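Local atomic coordinates of conserved hypothetical protein (PDB entry 1Q7H), a protein that is of unknown function but carries a PUA domain and may bind RNA, perhaps in connection with translation initiation. Residues N71-D76 against D99-G104; V95-S100 against G127-T132. All blocks are in the same frame, centred on the assembly; numbering follows the deposited sequence.

In the fold
Both contacts lie within the PUA domain and share Asp99 and Ser100, their centres about 7 Å apart. Contact 1 is largely buried: the loop after strand 94-97 closes against the start of strand 72-75, through one isoleucine methyl on the apolar side and a water bridge on the polar side. Contact 2 lies at the surface, about 18 Å from the centre of the chain, where helix 126-132 packs on strand 94-97 through selenomethionine and valine side chains. The two meet in the mixed sheet, since strands 72-75 and 94-97 are neighbours, with Thr74 O 2.7 Å from Val95 N in a probable hydrogen bond.

Contact 1 (N71-D76 against D99-G104); sequences NIVTVD and DSIRKG
Asn71 and Ile101 bring the backbones together, their CA atoms 6.0 Å apart, where the start of strand 72-75 meets a loop without regular secondary structure. Ile101 carries the apolar half of the contact. Its CG1 is anti to its own carbonyl carbon (chi1 -73°), and its CB points at the strand. The terminal CD1 reaches Val73 CG2 at 3.7 Å, the two side chains crossing at about a right angle. The same methyl lies 3.8 Å from Asn71 CA and 3.9 Å from Ile72 O, so it packs on main chain as well as on a side chain. An alanine in place of Ile101 would probably open a gap beside Val73 and take away the CD1 and CG1 contacts on the CA of Asn71.

The polar half runs through a water, which donates to Asn71 OD1 at 2.8 Å and to Ser100 OG at 2.9 Å. At its other branch Asn71 uses ND2 to bond Met106 O, so both ends of the amide are engaged and its rotation is probably fixed; Ser100 OG has its stronger partner in Asp98. The loop is also tied to itself: Arg102 NH1 donates to Asp99 O at 3.2 Å, in the guanidinium plane. It also donates to Ile101 O at 2.8 Å, from 65° above that carbonyl plane.

Strand 72-75 lies between strand 94-97, antiparallel to it, and strand 106-111, parallel to it. The loop joining these two flanking strands therefore has to pass the N-terminal end of strand 72-75, and Ile101 is the residue by which that connection packs on strand 72-75 in the mixed sheet of the PUA domain.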
loop_
_atom_site.group_PDB
_atom_site.type_symbol
_atom_site.label_atom_id
_atom_site.label_comp_id
_atom_site.label_asym_id
_atom_site.label_seq_id
_atom_site.Cartn_x
_atom_site.Cartn_y
_atom_site.Cartn_z
ATOM N N ASN A 71 -2.744 9.730 -3.055
ATOM C CA ASN A 71 -3.001 8.518 -3.817
ATOM C C ASN A 71 -3.956 7.563 -3.143
ATOM O O ASN A 71 -3.835 6.355 -3.291
ATOM C CB ASN A 71 -1.684 7.810 -4.127
ATOM C CG ASN A 71 -0.786 8.639 -5.032
ATOM O OD1 ASN A 71 -1.044 9.820 -5.256
ATOM N ND2 ASN A 71 0.273 8.026 -5.546
ATOM N N ILE A 72 -4.917 8.114 -2.417
ATOM C CA ILE A 72 -5.899 7.300 -1.725
ATOM C C ILE A 72 -7.119 7.027 -2.604
ATOM O O ILE A 72 -7.579 7.896 -3.339
ATOM C CB ILE A 72 -6.362 7.988 -0.432
ATOM C CG1 ILE A 72 -5.201 8.091 0.551
ATOM C CG2 ILE A 72 -7.487 7.208 0.204
ATOM C CD1 ILE A 72 -5.492 9.045 1.701
ATOM N N VAL A 73 -7.629 5.805 -2.517
ATOM C CA VAL A 73 -8.797 5.389 -3.279
ATOM C C VAL A 73 -9.753 4.709 -2.320
ATOM O O VAL A 73 -9.378 3.770 -1.621
ATOM C CB VAL A 73 -8.413 4.383 -4.384
ATOM C CG1 VAL A 73 -9.641 3.966 -5.158
ATOM C CG2 VAL A 73 -7.380 5.007 -5.310
ATOM N N THR A 74 -10.986 5.197 -2.274
ATOM C CA THR A 74 -11.994 4.636 -1.389
ATOM C C THR A 74 -12.976 3.778 -2.173
ATOM O O THR A 74 -13.527 4.218 -3.182
ATOM C CB THR A 74 -12.750 5.751 -0.669
ATOM O OG1 THR A 74 -11.805 6.560 0.027
ATOM C CG2 THR A 74 -13.768 5.172 0.333
ATOM N N VAL A 75 -13.188 2.552 -1.703
ATOM C CA VAL A 75 -14.095 1.629 -2.370
ATOM C C VAL A 75 -15.334 1.353 -1.526
ATOM O O VAL A 75 -15.332 1.593 -0.315
ATOM C CB VAL A 75 -13.367 0.310 -2.709
ATOM C CG1 VAL A 75 -12.117 0.620 -3.552
ATOM C CG2 VAL A 75 -12.981 -0.425 -1.437
ATOM N N ASP A 76 -16.397 0.857 -2.159
ATOM C CA ASP A 76 -17.623 0.603 -1.424
ATOM C C ASP A 76 -17.638 -0.750 -0.736
ATOM O O ASP A 76 -16.719 -1.542 -0.873
ATOM C CB ASP A 76 -18.869 0.772 -2.327
ATOM C CG ASP A 76 -18.919 -0.223 -3.491
ATOM O OD1 ASP A 76 -18.397 -1.343 -3.371
ATOM O OD2 ASP A 76 -19.511 0.120 -4.536
ATOM N N ASP A 99 -7.703 13.086 -7.011
ATOM C CA ASP A 99 -7.818 13.416 -8.429
ATOM C C ASP A 99 -6.493 13.612 -9.137
ATOM O O ASP A 99 -6.465 13.884 -10.330
ATOM C CB ASP A 99 -8.730 14.632 -8.670
ATOM C CG ASP A 99 -8.268 15.880 -7.940
ATOM O OD1 ASP A 99 -7.047 16.125 -7.867
ATOM O OD2 ASP A 99 -9.142 16.634 -7.455
ATOM N N SER A 100 -5.387 13.445 -8.422
ATOM C CA SER A 100 -4.097 13.609 -9.058
ATOM C C SER A 100 -3.519 12.259 -9.480
ATOM O O SER A 100 -2.448 12.198 -10.061
ATOM C CB SER A 100 -3.129 14.343 -8.130
ATOM O OG SER A 100 -2.707 13.520 -7.067
ATOM N N ILE A 101 -4.249 11.178 -9.208
ATOM C CA ILE A 101 -3.790 9.842 -9.573
ATOM C C ILE A 101 -3.736 9.626 -11.087
ATOM O O ILE A 101 -4.671 9.947 -11.821
ATOM C CB ILE A 101 -4.682 8.735 -8.920
ATOM C CG1 ILE A 101 -4.394 8.642 -7.420
ATOM C CG2 ILE A 101 -4.399 7.388 -9.547
ATOM C CD1 ILE A 101 -5.473 7.898 -6.629
ATOM N N ARG A 102 -2.614 9.083 -11.541
ATOM C CA ARG A 102 -2.397 8.812 -12.950
ATOM C C ARG A 102 -1.993 7.354 -13.117
ATOM O O ARG A 102 -1.464 6.726 -12.192
ATOM C CB ARG A 102 -1.278 9.709 -13.499
ATOM C CG ARG A 102 -1.588 11.193 -13.460
ATOM C CD ARG A 102 -2.724 11.542 -14.406
ATOM N NE ARG A 102 -3.112 12.945 -14.303
ATOM C CZ ARG A 102 -4.024 13.419 -13.457
ATOM N NH1 ARG A 102 -4.663 12.603 -12.629
ATOM N NH2 ARG A 102 -4.299 14.719 -13.441
ATOM N N LYS A 103 -2.239 6.823 -14.306
ATOM C CA LYS A 103 -1.887 5.445 -14.610
ATOM C C LYS A 103 -0.432 5.224 -14.222
ATOM O O LYS A 103 0.438 6.015 -14.580
ATOM C CB LYS A 103 -2.087 5.178 -16.106
ATOM C CG LYS A 103 -1.854 3.738 -16.500
ATOM C CD LYS A 103 -2.450 3.417 -17.857
ATOM C CE LYS A 103 -2.363 1.926 -18.148
ATOM N NZ LYS A 103 -3.130 1.564 -19.369
ATOM N N GLY A 104 -0.166 4.163 -13.468
ATOM C CA GLY A 104 1.202 3.894 -13.064
ATOM C C GLY A 104 1.543 4.244 -11.624
ATOM O O GLY A 104 2.519 3.731 -11.088
HETATM O O HOH W 1 -0.381 11.769 -7.182
#

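Contact 2 (V95-S100 against G127-T132); sequences VSMDDS and GEVMAT
Met97, Val129 and Met130 meet without any ring or other flat side chain between them; the flat group that is gripped here is the carboxylate of Asp98, just after strand 94-97. Two donors reach its OD1 from one face: Ser100 N at 2.8 Å, on the anti side and 22° out of the plane, and Ser100 OG at 2.6 Å, from above the plane. The backbone bond makes an Asx turn where the chain leaves the strand, while OD2 accepts from Asn71 N.

Across the contact the chemistry is apolar. Met97 and Met130 are both selenomethionine, and their side chains slide past each other in opposite directions, with Met97 SE 4.0 Å from Met130 SE. Met97 CG sits between its backbone N and carbonyl carbon (chi1 70°), while its CB points at the helix. Met97 SE also lies 3.7 Å from Val129 CG1, the side chains crossing obliquely. Met130 is folded at its second and third torsions, and its CE ends 3.7 Å from Val95 O, touching the strand's main chain.

The axes of strand 95-97 and helix 127-132 approach to 9.7 Å and run nearly antiparallel, at 161°. Val95 and Ser96 both face Thr74 in a classic beta bulge, and 94-97 is an outermost strand of the mixed sheet within this chain. The helix, which follows strand 116-122, packs against that edge strand, Val129 also touching Ile94, Ala91 and Met124, while Met97 reaches Val73 on the neighbouring strand 72-75.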
loop_
_atom_site.group_PDB
_atom_site.type_symbol
_atom_site.label_atom_id
_atom_site.label_comp_id
_atom_site.label_asym_id
_atom_site.label_seq_id
_atom_site.Cartn_x
_atom_site.Cartn_y
_atom_site.Cartn_z
ATOM N N VAL A 95 -15.643 4.809 -4.748
ATOM C CA VAL A 95 -16.460 5.888 -4.214
ATOM C C VAL A 95 -15.790 7.249 -4.442
ATOM O O VAL A 95 -16.438 8.216 -4.842
ATOM C CB VAL A 95 -16.693 5.675 -2.705
ATOM C CG1 VAL A 95 -17.549 6.791 -2.141
ATOM C CG2 VAL A 95 -17.354 4.335 -2.475
ATOM N N SER A 96 -14.487 7.319 -4.194
ATOM C CA SER A 96 -13.751 8.563 -4.384
ATOM C C SER A 96 -12.271 8.258 -4.467
ATOM O O SER A 96 -11.838 7.176 -4.104
ATOM C CB SER A 96 -14.013 9.519 -3.214
ATOM O OG SER A 96 -13.545 8.948 -2.001
HETATM N N MSE A 97 -11.490 9.212 -4.948
HETATM C CA MSE A 97 -10.062 9.001 -5.049
HETATM C C MSE A 97 -9.352 10.326 -5.262
HETATM O O MSE A 97 -9.976 11.327 -5.624
HETATM C CB MSE A 97 -9.754 8.034 -6.203
HETATM C CG MSE A 97 -10.000 8.613 -7.593
HETATM SE SE MSE A 97 -10.078 7.305 -9.057
HETATM C CE MSE A 97 -8.237 6.701 -9.115
ATOM N N ASP A 98 -8.047 10.325 -5.002
ATOM C CA ASP A 98 -7.204 11.500 -5.187
ATOM C C ASP A 98 -7.298 11.864 -6.677
ATOM O O ASP A 98 -7.006 11.034 -7.529
ATOM C CB ASP A 98 -5.765 11.132 -4.821
ATOM C CG ASP A 98 -4.841 12.328 -4.776
ATOM O OD1 ASP A 98 -4.912 13.197 -5.677
ATOM O OD2 ASP A 98 -4.026 12.389 -3.840
ATOM N N ASP A 99 -7.703 13.086 -7.011
ATOM C CA ASP A 99 -7.818 13.416 -8.429
ATOM C C ASP A 99 -6.493 13.612 -9.137
ATOM O O ASP A 99 -6.465 13.884 -10.330
ATOM C CB ASP A 99 -8.730 14.632 -8.670
ATOM C CG ASP A 99 -8.268 15.880 -7.940
ATOM O OD1 ASP A 99 -7.047 16.125 -7.867
ATOM O OD2 ASP A 99 -9.142 16.634 -7.455
ATOM N N SER A 100 -5.387 13.445 -8.422
ATOM C CA SER A 100 -4.097 13.609 -9.058
ATOM C C SER A 100 -3.519 12.259 -9.480
ATOM O O SER A 100 -2.448 12.198 -10.061
ATOM C CB SER A 100 -3.129 14.343 -8.130
ATOM O OG SER A 100 -2.707 13.520 -7.067
ATOM N N GLY A 127 -9.236 11.063 -13.702
ATOM C CA GLY A 127 -10.246 11.727 -14.509
ATOM C C GLY A 127 -11.176 10.770 -15.237
ATOM O O GLY A 127 -12.398 10.896 -15.161
ATOM N N GLU A 128 -10.593 9.816 -15.952
ATOM C CA GLU A 128 -11.364 8.841 -16.710
ATOM C C GLU A 128 -12.175 7.927 -15.795
ATOM O O GLU A 128 -13.315 7.581 -16.113
ATOM C CB GLU A 128 -10.419 8.023 -17.606
ATOM C CG GLU A 128 -11.077 6.862 -18.338
ATOM C CD GLU A 128 -10.198 6.276 -19.447
ATOM O OE1 GLU A 128 -8.959 6.350 -19.356
ATOM O OE2 GLU A 128 -10.763 5.727 -20.406
ATOM N N VAL A 129 -11.597 7.536 -14.663
ATOM C CA VAL A 129 -12.316 6.675 -13.720
ATOM C C VAL A 129 -13.594 7.336 -13.200
ATOM O O VAL A 129 -14.664 6.738 -13.230
ATOM C CB VAL A 129 -11.444 6.305 -12.482
ATOM C CG1 VAL A 129 -12.293 5.599 -11.419
ATOM C CG2 VAL A 129 -10.287 5.411 -12.903
HETATM N N MSE A 130 -13.484 8.572 -12.726
HETATM C CA MSE A 130 -14.641 9.254 -12.168
HETATM C C MSE A 130 -15.685 9.689 -13.197
HETATM O O MSE A 130 -16.859 9.849 -12.866
HETATM C CB MSE A 130 -14.182 10.455 -11.333
HETATM C CG MSE A 130 -13.267 10.093 -10.147
HETATM SE SE MSE A 130 -13.882 8.552 -9.057
HETATM C CE MSE A 130 -15.420 9.360 -8.200
ATOM N N ALA A 131 -15.271 9.863 -14.446
ATOM C CA ALA A 131 -16.210 10.267 -15.484
ATOM C C ALA A 131 -16.945 9.090 -16.129
ATOM O O ALA A 131 -18.088 9.234 -16.538
ATOM C CB ALA A 131 -15.486 11.092 -16.568
ATOM N N THR A 132 -16.295 7.932 -16.214
ATOM C CA THR A 132 -16.910 6.760 -16.839
ATOM C C THR A 132 -17.421 5.731 -15.830
ATOM O O THR A 132 -18.460 5.097 -16.044
ATOM C CB THR A 132 -15.915 6.018 -17.769
ATOM O OG1 THR A 132 -14.904 5.376 -16.971
ATOM C CG2 THR A 132 -15.245 7.002 -18.749
#